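Local coordinates for protein mevalonate diphosphate decarboxylase (Legionella pneumophila, PDB 3LTO) that probably catalyses the ATP-dependent decarboxylation of mevalonate diphosphate to isopentenyl diphosphate, a step of isoprenoid biosynthesis, at residues E268-E273 and R301-D306; T257-H262 and G310-L315; K74-H79 and A115-C120; E85-V90 and P132-D137. All coordinates share one frame; numbering follows the deposited sequence.

Interaction 1 (E268-E273 and R301-D306); sequences EKFWNE and RQFKSD
The F270 ring presents one face to F303, whose CD2 stands over it toward the rim, while F303 meets it with an edge, F270 CD1 lying in the plane of the F303 ring. This is a T-shaped (edge-to-face) aromatic pair between two helices of the C-terminal, GHMP-type domain, 258-274 and 297-308. The evidence is a centroid separation of 4.8 Å between the F270 and F303 rings and an interplanar angle of 79°. In both phenylalanines CG is trans to the backbone N (chi1 -176° for F270), which sends each ring across the gap between the helices. F303 also adds a CH-pi contact, its CB lying 4.1 Å from the F270 ring centroid and 22° off the normal. I263, V266 and I267 of helix 258-274 pack on F303, and L299 of helix 297-308 on F270, so the pair is buried among apolar groups. The tightest approach joins F303 CD2 to F270 CG, at 3.3 Å.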
loop_
_atom_site.group_PDB
_atom_site.type_symbol
_atom_site.label_atom_id
_atom_site.label_comp_id
_atom_site.label_asym_id
_atom_site.label_seq_id
_atom_site.Cartn_x
_atom_site.Cartn_y
_atom_site.Cartn_z
ATOM N N GLU A 268 -29.424 -22.950 6.281
ATOM C CA GLU A 268 -29.183 -23.664 5.032
ATOM C C GLU A 268 -30.492 -24.230 4.500
ATOM O O GLU A 268 -30.822 -24.053 3.329
ATOM C CB GLU A 268 -28.192 -24.806 5.240
ATOM C CG GLU A 268 -26.810 -24.380 5.619
ATOM C CD GLU A 268 -25.857 -25.554 5.717
ATOM O OE1 GLU A 268 -26.073 -26.435 6.575
ATOM O OE2 GLU A 268 -24.893 -25.597 4.930
ATOM N N LYS A 269 -31.229 -24.919 5.367
ATOM C CA LYS A 269 -32.504 -25.503 4.975
ATOM C C LYS A 269 -33.445 -24.395 4.517
ATOM O O LYS A 269 -34.192 -24.570 3.558
ATOM C CB LYS A 269 -33.134 -26.270 6.144
ATOM C CG LYS A 269 -32.437 -27.576 6.511
ATOM C CD LYS A 269 -33.068 -28.196 7.760
ATOM C CE LYS A 269 -32.407 -29.510 8.164
ATOM N NZ LYS A 269 -32.651 -30.596 7.170
ATOM N N PHE A 270 -33.411 -23.256 5.210
ATOM C CA PHE A 270 -34.262 -22.124 4.844
ATOM C C PHE A 270 -33.928 -21.704 3.415
ATOM O O PHE A 270 -34.825 -21.499 2.604
ATOM C CB PHE A 270 -34.038 -20.937 5.788
ATOM C CG PHE A 270 -34.959 -19.774 5.525
ATOM C CD1 PHE A 270 -36.278 -19.793 5.984
ATOM C CD2 PHE A 270 -34.515 -18.662 4.810
ATOM C CE1 PHE A 270 -37.142 -18.723 5.735
ATOM C CE2 PHE A 270 -35.375 -17.589 4.557
ATOM C CZ PHE A 270 -36.688 -17.621 5.022
ATOM N N TRP A 271 -32.633 -21.591 3.120
ATOM C CA TRP A 271 -32.146 -21.204 1.794
ATOM C C TRP A 271 -32.585 -22.190 0.704
ATOM O O TRP A 271 -32.946 -21.780 -0.401
ATOM C CB TRP A 271 -30.609 -21.123 1.780
ATOM C CG TRP A 271 -30.026 -19.720 1.793
ATOM C CD1 TRP A 271 -29.546 -19.040 2.876
ATOM C CD2 TRP A 271 -29.840 -18.852 0.662
ATOM N NE1 TRP A 271 -29.068 -17.809 2.491
ATOM C CE2 TRP A 271 -29.235 -17.667 1.139
ATOM C CE3 TRP A 271 -30.124 -18.964 -0.706
ATOM C CZ2 TRP A 271 -28.908 -16.595 0.293
ATOM C CZ3 TRP A 271 -29.797 -17.893 -1.553
ATOM C CH2 TRP A 271 -29.195 -16.728 -1.048
ATOM N N ASN A 272 -32.536 -23.485 1.012
ATOM C CA ASN A 272 -32.923 -24.515 0.048
ATOM C C ASN A 272 -34.411 -24.433 -0.250
ATOM O O ASN A 272 -34.840 -24.568 -1.395
ATOM C CB ASN A 272 -32.599 -25.908 0.590
ATOM C CG ASN A 272 -31.120 -26.101 0.853
ATOM O OD1 ASN A 272 -30.283 -25.834 -0.007
ATOM N ND2 ASN A 272 -30.791 -26.580 2.045
ATOM N N GLU A 273 -35.182 -24.211 0.804
ATOM C CA GLU A 273 -36.629 -24.110 0.730
ATOM C C GLU A 273 -37.099 -22.862 -0.019
ATOM O O GLU A 273 -37.897 -22.957 -0.945
ATOM C CB GLU A 273 -37.208 -24.097 2.150
ATOM C CG GLU A 273 -38.727 -24.039 2.214
ATOM C CD GLU A 273 -39.240 -23.463 3.527
ATOM O OE1 GLU A 273 -38.767 -23.886 4.604
ATOM O OE2 GLU A 273 -40.125 -22.584 3.482
ATOM N N ARG A 301 -38.101 -10.916 8.198
ATOM C CA ARG A 301 -39.085 -10.994 9.269
ATOM C C ARG A 301 -39.673 -12.406 9.314
ATOM O O ARG A 301 -39.960 -12.938 10.387
ATOM C CB ARG A 301 -40.192 -9.955 9.052
ATOM C CG ARG A 301 -41.268 -9.944 10.132
ATOM C CD ARG A 301 -42.287 -8.814 9.921
ATOM N NE ARG A 301 -43.516 -9.038 10.687
ATOM C CZ ARG A 301 -43.569 -9.177 12.011
ATOM N NH1 ARG A 301 -42.459 -9.111 12.734
ATOM N NH2 ARG A 301 -44.730 -9.401 12.616
ATOM N N GLN A 302 -39.835 -13.018 8.148
ATOM C CA GLN A 302 -40.376 -14.373 8.077
ATOM C C GLN A 302 -39.412 -15.384 8.713
ATOM O O GLN A 302 -39.829 -16.300 9.413
ATOM C CB GLN A 302 -40.656 -14.749 6.616
ATOM C CG GLN A 302 -41.142 -16.177 6.408
ATOM C CD GLN A 302 -41.382 -16.512 4.940
ATOM O OE1 GLN A 302 -41.709 -17.652 4.597
ATOM N NE2 GLN A 302 -41.226 -15.519 4.068
ATOM N N PHE A 303 -38.117 -15.216 8.471
ATOM C CA PHE A 303 -37.135 -16.129 9.046
ATOM C C PHE A 303 -36.996 -15.919 10.560
ATOM O O PHE A 303 -36.875 -16.876 11.321
ATOM C CB PHE A 303 -35.776 -15.957 8.357
ATOM C CG PHE A 303 -34.716 -16.866 8.897
ATOM C CD1 PHE A 303 -33.920 -16.469 9.968
ATOM C CD2 PHE A 303 -34.562 -18.152 8.389
ATOM C CE1 PHE A 303 -32.986 -17.340 10.532
ATOM C CE2 PHE A 303 -33.627 -19.037 8.948
ATOM C CZ PHE A 303 -32.840 -18.626 10.022
ATOM N N LYS A 304 -37.007 -14.664 10.993
ATOM C CA LYS A 304 -36.897 -14.353 12.411
ATOM C C LYS A 304 -38.099 -14.950 13.137
ATOM O O LYS A 304 -37.964 -15.570 14.198
ATOM C CB LYS A 304 -36.872 -12.835 12.613
ATOM C CG LYS A 304 -36.904 -12.377 14.068
ATOM C CD LYS A 304 -36.815 -10.862 14.147
ATOM C CE LYS A 304 -36.673 -10.379 15.582
ATOM N NZ LYS A 304 -36.281 -8.929 15.664
ATOM N N SER A 305 -39.275 -14.758 12.552
ATOM C CA SER A 305 -40.510 -15.265 13.127
ATOM C C SER A 305 -40.509 -16.785 13.197
ATOM O O SER A 305 -40.728 -17.367 14.258
ATOM C CB SER A 305 -41.717 -14.806 12.295
ATOM O OG SER A 305 -41.854 -13.392 12.298
ATOM N N ASP A 306 -40.245 -17.424 12.062
ATOM C CA ASP A 306 -40.270 -18.878 11.996
ATOM C C ASP A 306 -39.095 -19.649 12.598
ATOM O O ASP A 306 -39.244 -20.831 12.912
ATOM C CB ASP A 306 -40.476 -19.345 10.544
ATOM C CG ASP A 306 -41.796 -18.879 9.956
ATOM O OD1 ASP A 306 -42.730 -18.575 10.725
ATOM O OD2 ASP A 306 -41.907 -18.826 8.714
#

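Interaction 2 (T257-H262 and G310-L315); sequences TDNTLH and GNYDVL
Y312 reaches the first turn of a helix and hydrogen-bonds with its phenol to a main-chain carbonyl: Y312 OH donates to N259 O over 2.9 Å. The C=O...donor angle is 143°, and the hydroxyl is tilted 26° from the carbonyl plane. Beside this bond the N259 amide lies nearly parallel to the tyrosine ring, the two planes 11° apart, and the two side chains run past each other in opposite senses. N259 OD1 comes within 3.2 Å of Y312 CE2, while ND2 of the same amide sits farther along the ring. The amide gets there because CG of N259 is trans to its main-chain nitrogen. H262, one turn on, contributes its CB, 3.6 Å from Y312 OH, and its imidazole turns back along its own helix, with D258 C over the centre of one face. The same turn begins with a capping box: T257 N donates to T260 OG1 over 3.0 Å, and N259 N gives a weak return bond to T257 OG1. The contact is at the surface, where the start of helix 258-274 meets the chain leaving helix 297-308. Y312 also rests on I181 of strand 177-182, and D313, next in sequence, pairs through its backbone with V182, so that the short, weakly bonded strand 313-314 is outermost in this chain's four-stranded antiparallel sheet.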
loop_
_atom_site.group_PDB
_atom_site.type_symbol
_atom_site.label_atom_id
_atom_site.label_comp_id
_atom_site.label_asym_id
_atom_site.label_seq_id
_atom_site.Cartn_x
_atom_site.Cartn_y
_atom_site.Cartn_z
ATOM N N THR A 257 -20.763 -23.988 18.542
ATOM C CA THR A 257 -21.188 -25.090 19.390
ATOM C C THR A 257 -22.358 -25.760 18.703
ATOM O O THR A 257 -22.772 -25.339 17.622
ATOM C CB THR A 257 -21.697 -24.608 20.758
ATOM O OG1 THR A 257 -22.940 -23.915 20.571
ATOM C CG2 THR A 257 -20.679 -23.687 21.425
ATOM N N ASP A 258 -22.901 -26.791 19.345
ATOM C CA ASP A 258 -24.046 -27.503 18.804
ATOM C C ASP A 258 -25.203 -26.522 18.651
ATOM O O ASP A 258 -26.010 -26.632 17.730
ATOM C CB ASP A 258 -24.437 -28.665 19.728
ATOM C CG ASP A 258 -24.742 -28.213 21.146
ATOM O OD1 ASP A 258 -24.052 -27.302 21.651
ATOM O OD2 ASP A 258 -25.669 -28.784 21.760
ATOM N N ASN A 259 -25.274 -25.545 19.547
ATOM C CA ASN A 259 -26.341 -24.561 19.464
ATOM C C ASN A 259 -26.173 -23.757 18.171
ATOM O O ASN A 259 -27.134 -23.534 17.427
ATOM C CB ASN A 259 -26.310 -23.651 20.690
ATOM C CG ASN A 259 -27.501 -22.717 20.749
ATOM O OD1 ASN A 259 -28.602 -23.079 20.350
ATOM N ND2 ASN A 259 -27.288 -21.513 21.262
ATOM N N THR A 260 -24.942 -23.348 17.893
ATOM C CA THR A 260 -24.635 -22.588 16.689
ATOM C C THR A 260 -24.961 -23.409 15.450
ATOM O O THR A 260 -25.594 -22.918 14.513
ATOM C CB THR A 260 -23.142 -22.223 16.628
ATOM O OG1 THR A 260 -22.695 -21.825 17.931
ATOM C CG2 THR A 260 -22.911 -21.078 15.637
ATOM N N LEU A 261 -24.526 -24.665 15.448
ATOM C CA LEU A 261 -24.760 -25.549 14.313
ATOM C C LEU A 261 -26.244 -25.736 14.008
ATOM O O LEU A 261 -26.641 -25.850 12.850
ATOM C CB LEU A 261 -24.090 -26.908 14.561
ATOM C CG LEU A 261 -22.560 -26.866 14.691
ATOM C CD1 LEU A 261 -22.035 -28.226 15.098
ATOM C CD2 LEU A 261 -21.938 -26.424 13.355
ATOM N N HIS A 262 -27.066 -25.755 15.047
ATOM C CA HIS A 262 -28.494 -25.916 14.854
ATOM C C HIS A 262 -29.021 -24.773 14.003
ATOM O O HIS A 262 -29.689 -25.003 13.000
ATOM C CB HIS A 262 -29.224 -25.942 16.206
ATOM C CG HIS A 262 -28.850 -27.110 17.067
ATOM N ND1 HIS A 262 -28.990 -27.102 18.438
ATOM C CD2 HIS A 262 -28.341 -28.324 16.747
ATOM C CE1 HIS A 262 -28.584 -28.262 18.926
ATOM N NE2 HIS A 262 -28.185 -29.020 17.920
ATOM N N GLY A 310 -38.017 -17.057 20.178
ATOM C CA GLY A 310 -38.185 -18.160 21.106
ATOM C C GLY A 310 -37.007 -19.113 21.175
ATOM O O GLY A 310 -36.982 -20.003 22.024
ATOM N N ASN A 311 -36.027 -18.927 20.295
ATOM C CA ASN A 311 -34.857 -19.800 20.277
ATOM C C ASN A 311 -33.540 -19.085 20.524
ATOM O O ASN A 311 -32.679 -19.592 21.243
ATOM C CB ASN A 311 -34.784 -20.530 18.945
ATOM C CG ASN A 311 -36.059 -21.254 18.626
ATOM O OD1 ASN A 311 -36.620 -21.944 19.483
ATOM N ND2 ASN A 311 -36.530 -21.114 17.390
ATOM N N TYR A 312 -33.378 -17.915 19.914
ATOM C CA TYR A 312 -32.153 -17.145 20.077
ATOM C C TYR A 312 -32.474 -15.679 20.237
ATOM O O TYR A 312 -33.491 -15.200 19.738
ATOM C CB TYR A 312 -31.243 -17.291 18.855
ATOM C CG TYR A 312 -30.900 -18.709 18.466
ATOM C CD1 TYR A 312 -31.796 -19.492 17.743
ATOM C CD2 TYR A 312 -29.676 -19.268 18.825
ATOM C CE1 TYR A 312 -31.482 -20.799 17.385
ATOM C CE2 TYR A 312 -29.349 -20.569 18.476
ATOM C CZ TYR A 312 -30.254 -21.333 17.755
ATOM O OH TYR A 312 -29.926 -22.630 17.417
ATOM N N ASP A 313 -31.609 -14.961 20.941
ATOM C CA ASP A 313 -31.814 -13.534 21.094
ATOM C C ASP A 313 -31.299 -12.945 19.796
ATOM O O ASP A 313 -30.329 -13.451 19.232
ATOM C CB ASP A 313 -31.014 -12.971 22.274
ATOM C CG ASP A 313 -31.645 -13.290 23.614
ATOM O OD1 ASP A 313 -32.893 -13.232 23.721
ATOM O OD2 ASP A 313 -30.892 -13.584 24.565
ATOM N N VAL A 314 -31.943 -11.883 19.329
ATOM C CA VAL A 314 -31.540 -11.236 18.086
ATOM C C VAL A 314 -31.386 -9.732 18.256
ATOM O O VAL A 314 -32.193 -9.091 18.934
ATOM C CB VAL A 314 -32.578 -11.466 16.975
ATOM C CG1 VAL A 314 -32.058 -10.917 15.662
ATOM C CG2 VAL A 314 -32.896 -12.942 16.854
ATOM N N LEU A 315 -30.352 -9.172 17.638
ATOM C CA LEU A 315 -30.125 -7.734 17.696
ATOM C C LEU A 315 -30.347 -7.123 16.324
ATOM O O LEU A 315 -30.064 -7.820 15.325
ATOM C CB LEU A 315 -28.704 -7.424 18.161
ATOM C CG LEU A 315 -28.639 -6.935 19.606
ATOM C CD1 LEU A 315 -28.100 -8.046 20.494
ATOM C CD2 LEU A 315 -27.761 -5.689 19.695
#

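Interaction 3 (K74-H79 and A115-C120); sequences KRFIDH and AALTKC
T118 OG1 has several partners: H79 NE2 donates to it over 2.8 Å at an N-H...O angle of 163°, F114 O one turn back in its own helix is a further partner, and S143 OG is a weak one. The bond joins two nearly parallel helices of the N-terminal, S5-type domain, 71-87 and 110-129, whose local axes cross at -23° and approach to 10.7 Å. The oxygen lies close to the imidazole plane of H79. NE2 gives its hydrogen to T118 OG1 while ND1 accepts from R82 NH1, so both ring nitrogens are engaged, which should fix the ring's rotation. Alongside, L117 extends from the facing helix with CG trans to N and slides past H79, its CD2 at the imidazole edge. That methyl also lies over the centre of one face of the F76 ring, whose surroundings include F114 and W55. The methyl sits almost on the ring normal: L117 CD2 stands 3.8 Å from the F76 ring centroid, only 7° off it.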
loop_
_atom_site.group_PDB
_atom_site.type_symbol
_atom_site.label_atom_id
_atom_site.label_comp_id
_atom_site.label_asym_id
_atom_site.label_seq_id
_atom_site.Cartn_x
_atom_site.Cartn_y
_atom_site.Cartn_z
ATOM N N LYS A 74 -4.206 -1.067 27.642
ATOM C CA LYS A 74 -2.849 -0.843 27.163
ATOM C C LYS A 74 -2.824 -0.454 25.686
ATOM O O LYS A 74 -2.169 0.519 25.305
ATOM C CB LYS A 74 -2.010 -2.101 27.364
ATOM C CG LYS A 74 -0.694 -2.065 26.637
ATOM C CD LYS A 74 -0.032 -3.423 26.655
ATOM C CE LYS A 74 0.694 -3.693 25.360
ATOM N NZ LYS A 74 -0.281 -4.026 24.291
ATOM N N ARG A 75 -3.537 -1.220 24.867
ATOM C CA ARG A 75 -3.598 -0.966 23.433
ATOM C C ARG A 75 -4.237 0.380 23.116
ATOM O O ARG A 75 -3.749 1.119 22.269
ATOM C CB ARG A 75 -4.403 -2.067 22.734
ATOM C CG ARG A 75 -3.837 -3.469 22.876
ATOM C CD ARG A 75 -2.685 -3.699 21.918
ATOM N NE ARG A 75 -3.099 -3.577 20.521
ATOM C CZ ARG A 75 -2.286 -3.758 19.484
ATOM N NH1 ARG A 75 -1.009 -4.072 19.682
ATOM N NH2 ARG A 75 -2.745 -3.625 18.247
ATOM N N PHE A 76 -5.334 0.690 23.803
ATOM C CA PHE A 76 -6.066 1.930 23.560
ATOM C C PHE A 76 -5.260 3.177 23.919
ATOM O O PHE A 76 -5.228 4.137 23.154
ATOM C CB PHE A 76 -7.398 1.912 24.329
ATOM C CG PHE A 76 -8.531 2.611 23.608
ATOM C CD1 PHE A 76 -8.862 2.260 22.298
ATOM C CD2 PHE A 76 -9.276 3.602 24.243
ATOM C CE1 PHE A 76 -9.918 2.887 21.631
ATOM C CE2 PHE A 76 -10.330 4.232 23.589
ATOM C CZ PHE A 76 -10.652 3.873 22.278
ATOM N N ILE A 77 -4.617 3.157 25.084
ATOM C CA ILE A 77 -3.807 4.279 25.525
ATOM C C ILE A 77 -2.572 4.408 24.620
ATOM O O ILE A 77 -2.243 5.507 24.159
ATOM C CB ILE A 77 -3.421 4.106 27.019
ATOM C CG1 ILE A 77 -4.656 4.398 27.886
ATOM C CG2 ILE A 77 -2.265 5.030 27.394
ATOM C CD1 ILE A 77 -4.468 4.157 29.384
ATOM N N ASP A 78 -1.900 3.295 24.343
ATOM C CA ASP A 78 -0.734 3.347 23.460
ATOM C C ASP A 78 -1.103 4.014 22.129
ATOM O O ASP A 78 -0.292 4.729 21.540
ATOM C CB ASP A 78 -0.192 1.943 23.164
ATOM C CG ASP A 78 0.647 1.391 24.290
ATOM O OD1 ASP A 78 1.034 2.173 25.187
ATOM O OD2 ASP A 78 0.933 0.174 24.267
ATOM N N HIS A 79 -2.323 3.778 21.649
ATOM C CA HIS A 79 -2.730 4.375 20.386
ATOM C C HIS A 79 -2.839 5.887 20.521
ATOM O O HIS A 79 -2.528 6.617 19.582
ATOM C CB HIS A 79 -4.062 3.796 19.898
ATOM C CG HIS A 79 -4.443 4.252 18.524
ATOM N ND1 HIS A 79 -3.670 3.988 17.415
ATOM C CD2 HIS A 79 -5.493 4.982 18.084
ATOM C CE1 HIS A 79 -4.225 4.537 16.351
ATOM N NE2 HIS A 79 -5.335 5.148 16.729
ATOM N N ALA A 115 -11.150 3.598 15.667
ATOM C CA ALA A 115 -11.424 4.587 14.621
ATOM C C ALA A 115 -11.887 5.894 15.273
ATOM O O ALA A 115 -11.422 6.976 14.901
ATOM C CB ALA A 115 -12.492 4.077 13.656
ATOM N N ALA A 116 -12.792 5.782 16.248
ATOM C CA ALA A 116 -13.313 6.947 16.979
ATOM C C ALA A 116 -12.176 7.674 17.701
ATOM O O ALA A 116 -12.080 8.894 17.651
ATOM C CB ALA A 116 -14.369 6.510 17.998
ATOM N N LEU A 117 -11.320 6.919 18.382
ATOM C CA LEU A 117 -10.195 7.518 19.083
ATOM C C LEU A 117 -9.300 8.257 18.086
ATOM O O LEU A 117 -8.849 9.370 18.347
ATOM C CB LEU A 117 -9.367 6.446 19.806
ATOM C CG LEU A 117 -8.081 6.955 20.478
ATOM C CD1 LEU A 117 -8.395 8.133 21.391
ATOM C CD2 LEU A 117 -7.440 5.827 21.276
ATOM N N THR A 118 -9.039 7.631 16.942
ATOM C CA THR A 118 -8.194 8.258 15.940
ATOM C C THR A 118 -8.787 9.589 15.483
ATOM O O THR A 118 -8.093 10.600 15.423
ATOM C CB THR A 118 -8.012 7.357 14.704
ATOM O OG1 THR A 118 -7.384 6.129 15.088
ATOM C CG2 THR A 118 -7.150 8.067 13.668
ATOM N N LYS A 119 -10.076 9.574 15.163
ATOM C CA LYS A 119 -10.777 10.769 14.707
ATOM C C LYS A 119 -10.807 11.863 15.767
ATOM O O LYS A 119 -10.520 13.028 15.473
ATOM C CB LYS A 119 -12.207 10.399 14.278
ATOM C CG LYS A 119 -12.217 9.418 13.120
ATOM C CD LYS A 119 -13.586 8.803 12.860
ATOM C CE LYS A 119 -14.545 9.768 12.187
ATOM N NZ LYS A 119 -15.770 9.056 11.714
ATOM N N CYS A 120 -11.141 11.498 17.000
ATOM C CA CYS A 120 -11.192 12.490 18.068
ATOM C C CYS A 120 -9.804 13.074 18.377
ATOM O O CYS A 120 -9.660 14.287 18.529
ATOM C CB CYS A 120 -11.782 11.871 19.332
ATOM S SG CYS A 120 -12.201 13.070 20.610
#

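Interaction 4 (E85-V90 and P132-D137); sequences EYFGYV and PLPSID
P134, F87 and Y86 carry most of this contact, the proline meeting both aromatic side chains with its ring methylenes. F87 CZ lies 3.6 Å from P134 CG, with P134 CD almost as near, so the far end of the phenylalanine ring meets the CG-CD side of the pyrrolidine. The two side chains come from opposite directions, and the approach to the phenylalanine ring is oblique. F87 has CG trans to its carbonyl carbon (chi1 -79°), which swings the ring across to the proline although the side chain does not start out directly at it. Y86 contributes less: its CE2 is 4.2 Å from P134 CG, which lies near the plane of the tyrosine ring, at the edge. The two aromatic residues also meet each other, Y86 CE2 sitting over one face of F87 toward the rim. A looser touch brings P132 O to within 4.2 Å of F87 CE1. No hydrogen bond crosses between 85-90 and 132-137, so the evidence is for a chiefly apolar contact. L125 and T129 of helix 110-129 also pack on F87, and F87 O is bonded to K131 NZ. The arrangement is a helix end packed against a helix-to-helix connection: G88, with positive phi, closes helix 71-87 in a Schellman motif, while the proline-bearing link leads to S135, the N-cap of helix 136-144.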
loop_
_atom_site.group_PDB
_atom_site.type_symbol
_atom_site.label_atom_id
_atom_site.label_comp_id
_atom_site.label_asym_id
_atom_site.label_seq_id
_atom_site.Cartn_x
_atom_site.Cartn_y
_atom_site.Cartn_z
ATOM N N GLU A 85 2.321 11.600 19.580
ATOM C CA GLU A 85 3.682 11.703 19.074
ATOM C C GLU A 85 3.660 12.096 17.600
ATOM O O GLU A 85 4.518 12.843 17.139
ATOM C CB GLU A 85 4.419 10.374 19.273
ATOM C CG GLU A 85 4.398 9.920 20.723
ATOM C CD GLU A 85 5.081 8.591 20.949
ATOM O OE1 GLU A 85 4.948 7.686 20.093
ATOM O OE2 GLU A 85 5.740 8.453 21.998
ATOM N N TYR A 86 2.669 11.605 16.863
ATOM C CA TYR A 86 2.558 11.938 15.445
ATOM C C TYR A 86 2.406 13.457 15.291
ATOM O O TYR A 86 2.951 14.052 14.365
ATOM C CB TYR A 86 1.351 11.224 14.825
ATOM C CG TYR A 86 1.054 11.620 13.391
ATOM C CD1 TYR A 86 1.851 11.173 12.338
ATOM C CD2 TYR A 86 -0.033 12.441 13.089
ATOM C CE1 TYR A 86 1.571 11.534 11.012
ATOM C CE2 TYR A 86 -0.323 12.810 11.773
ATOM C CZ TYR A 86 0.481 12.353 10.739
ATOM O OH TYR A 86 0.188 12.710 9.440
ATOM N N PHE A 87 1.657 14.072 16.204
ATOM C CA PHE A 87 1.438 15.519 16.179
ATOM C C PHE A 87 2.495 16.270 16.985
ATOM O O PHE A 87 2.507 17.498 16.997
ATOM C CB PHE A 87 0.051 15.855 16.741
ATOM C CG PHE A 87 -1.076 15.632 15.770
ATOM C CD1 PHE A 87 -1.531 16.673 14.964
ATOM C CD2 PHE A 87 -1.689 14.386 15.670
ATOM C CE1 PHE A 87 -2.586 16.479 14.074
ATOM C CE2 PHE A 87 -2.741 14.179 14.788
ATOM C CZ PHE A 87 -3.192 15.228 13.986
ATOM N N GLY A 88 3.374 15.534 17.660
ATOM C CA GLY A 88 4.409 16.165 18.467
ATOM C C GLY A 88 3.847 16.879 19.685
ATOM O O GLY A 88 4.372 17.903 20.117
ATOM N N TYR A 89 2.775 16.331 20.249
ATOM C CA TYR A 89 2.136 16.919 21.415
ATOM C C TYR A 89 2.567 16.231 22.700
ATOM O O TYR A 89 2.815 15.026 22.719
ATOM C CB TYR A 89 0.618 16.804 21.291
ATOM C CG TYR A 89 -0.149 17.396 22.448
ATOM C CD1 TYR A 89 -0.421 18.762 22.498
ATOM C CD2 TYR A 89 -0.641 16.589 23.472
ATOM C CE1 TYR A 89 -1.171 19.313 23.525
ATOM C CE2 TYR A 89 -1.402 17.136 24.524
ATOM C CZ TYR A 89 -1.661 18.499 24.535
ATOM O OH TYR A 89 -2.427 19.056 25.536
ATOM N N VAL A 90 2.643 17.005 23.778
ATOM C CA VAL A 90 3.015 16.466 25.077
ATOM C C VAL A 90 1.931 16.871 26.067
ATOM O O VAL A 90 1.698 18.058 26.283
ATOM C CB VAL A 90 4.371 17.022 25.566
ATOM C CG1 VAL A 90 4.714 16.423 26.942
ATOM C CG2 VAL A 90 5.472 16.690 24.555
ATOM N N PRO A 132 -2.485 21.002 10.489
ATOM C CA PRO A 132 -3.670 20.707 9.681
ATOM C C PRO A 132 -4.231 19.349 10.079
ATOM O O PRO A 132 -3.491 18.475 10.534
ATOM C CB PRO A 132 -3.118 20.703 8.260
ATOM C CG PRO A 132 -1.748 20.122 8.455
ATOM C CD PRO A 132 -1.254 20.861 9.689
ATOM N N LEU A 133 -5.538 19.177 9.923
ATOM C CA LEU A 133 -6.174 17.911 10.253
ATOM C C LEU A 133 -5.792 16.900 9.169
ATOM O O LEU A 133 -5.819 17.214 7.982
ATOM C CB LEU A 133 -7.685 18.076 10.285
ATOM C CG LEU A 133 -8.469 16.798 10.564
ATOM C CD1 LEU A 133 -8.349 16.442 12.037
ATOM C CD2 LEU A 133 -9.925 17.014 10.189
ATOM N N PRO A 134 -5.421 15.672 9.565
ATOM C CA PRO A 134 -5.043 14.660 8.572
ATOM C C PRO A 134 -6.234 14.226 7.715
ATOM O O PRO A 134 -7.378 14.197 8.182
ATOM C CB PRO A 134 -4.509 13.506 9.428
ATOM C CG PRO A 134 -4.142 14.156 10.735
ATOM C CD PRO A 134 -5.238 15.159 10.933
ATOM N N SER A 135 -5.958 13.888 6.462
ATOM C CA SER A 135 -7.000 13.437 5.549
ATOM C C SER A 135 -7.599 12.139 6.078
ATOM O O SER A 135 -7.082 11.543 7.023
ATOM C CB SER A 135 -6.408 13.169 4.173
ATOM O OG SER A 135 -5.493 12.088 4.249
ATOM N N ILE A 136 -8.682 11.698 5.451
ATOM C CA ILE A 136 -9.333 10.464 5.852
ATOM C C ILE A 136 -8.352 9.303 5.708
ATOM O O ILE A 136 -8.213 8.482 6.612
ATOM C CB ILE A 136 -10.560 10.168 4.972
ATOM C CG1 ILE A 136 -11.560 11.320 5.063
ATOM C CG2 ILE A 136 -11.207 8.846 5.401
ATOM C CD1 ILE A 136 -12.103 11.557 6.449
ATOM N N ASP A 137 -7.668 9.244 4.569
ATOM C CA ASP A 137 -6.717 8.171 4.307
ATOM C C ASP A 137 -5.574 8.144 5.305
ATOM O O ASP A 137 -5.116 7.076 5.707
ATOM C CB ASP A 137 -6.158 8.286 2.882
ATOM C CG ASP A 137 -7.231 8.108 1.815
ATOM O OD1 ASP A 137 -8.374 7.735 2.161
ATOM O OD2 ASP A 137 -6.929 8.339 0.624
#

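How the interactions relate
The four contacts form two pairs, one in each domain. Interactions 1 and 2 share helix 258-274, near its end and at its start; their centres are 14 Å apart, and interaction 1 is nested within the loop that interaction 2 closes. Interactions 3 and 4 share helix 71-87, with centres 13 Å apart and nearest atoms about 5 Å apart; their segments alternate along the chain, since both run from helix 71-87 to successive later parts, helix 110-129 and then the start of 136-144. The pairs lie on opposite sides of the chain's centre: centres of interactions 1 and 4 are 49 Å apart, and the nearest atoms of interactions 2 and 3 about 18 Å. Each pair therefore reports on packing inside its own domain.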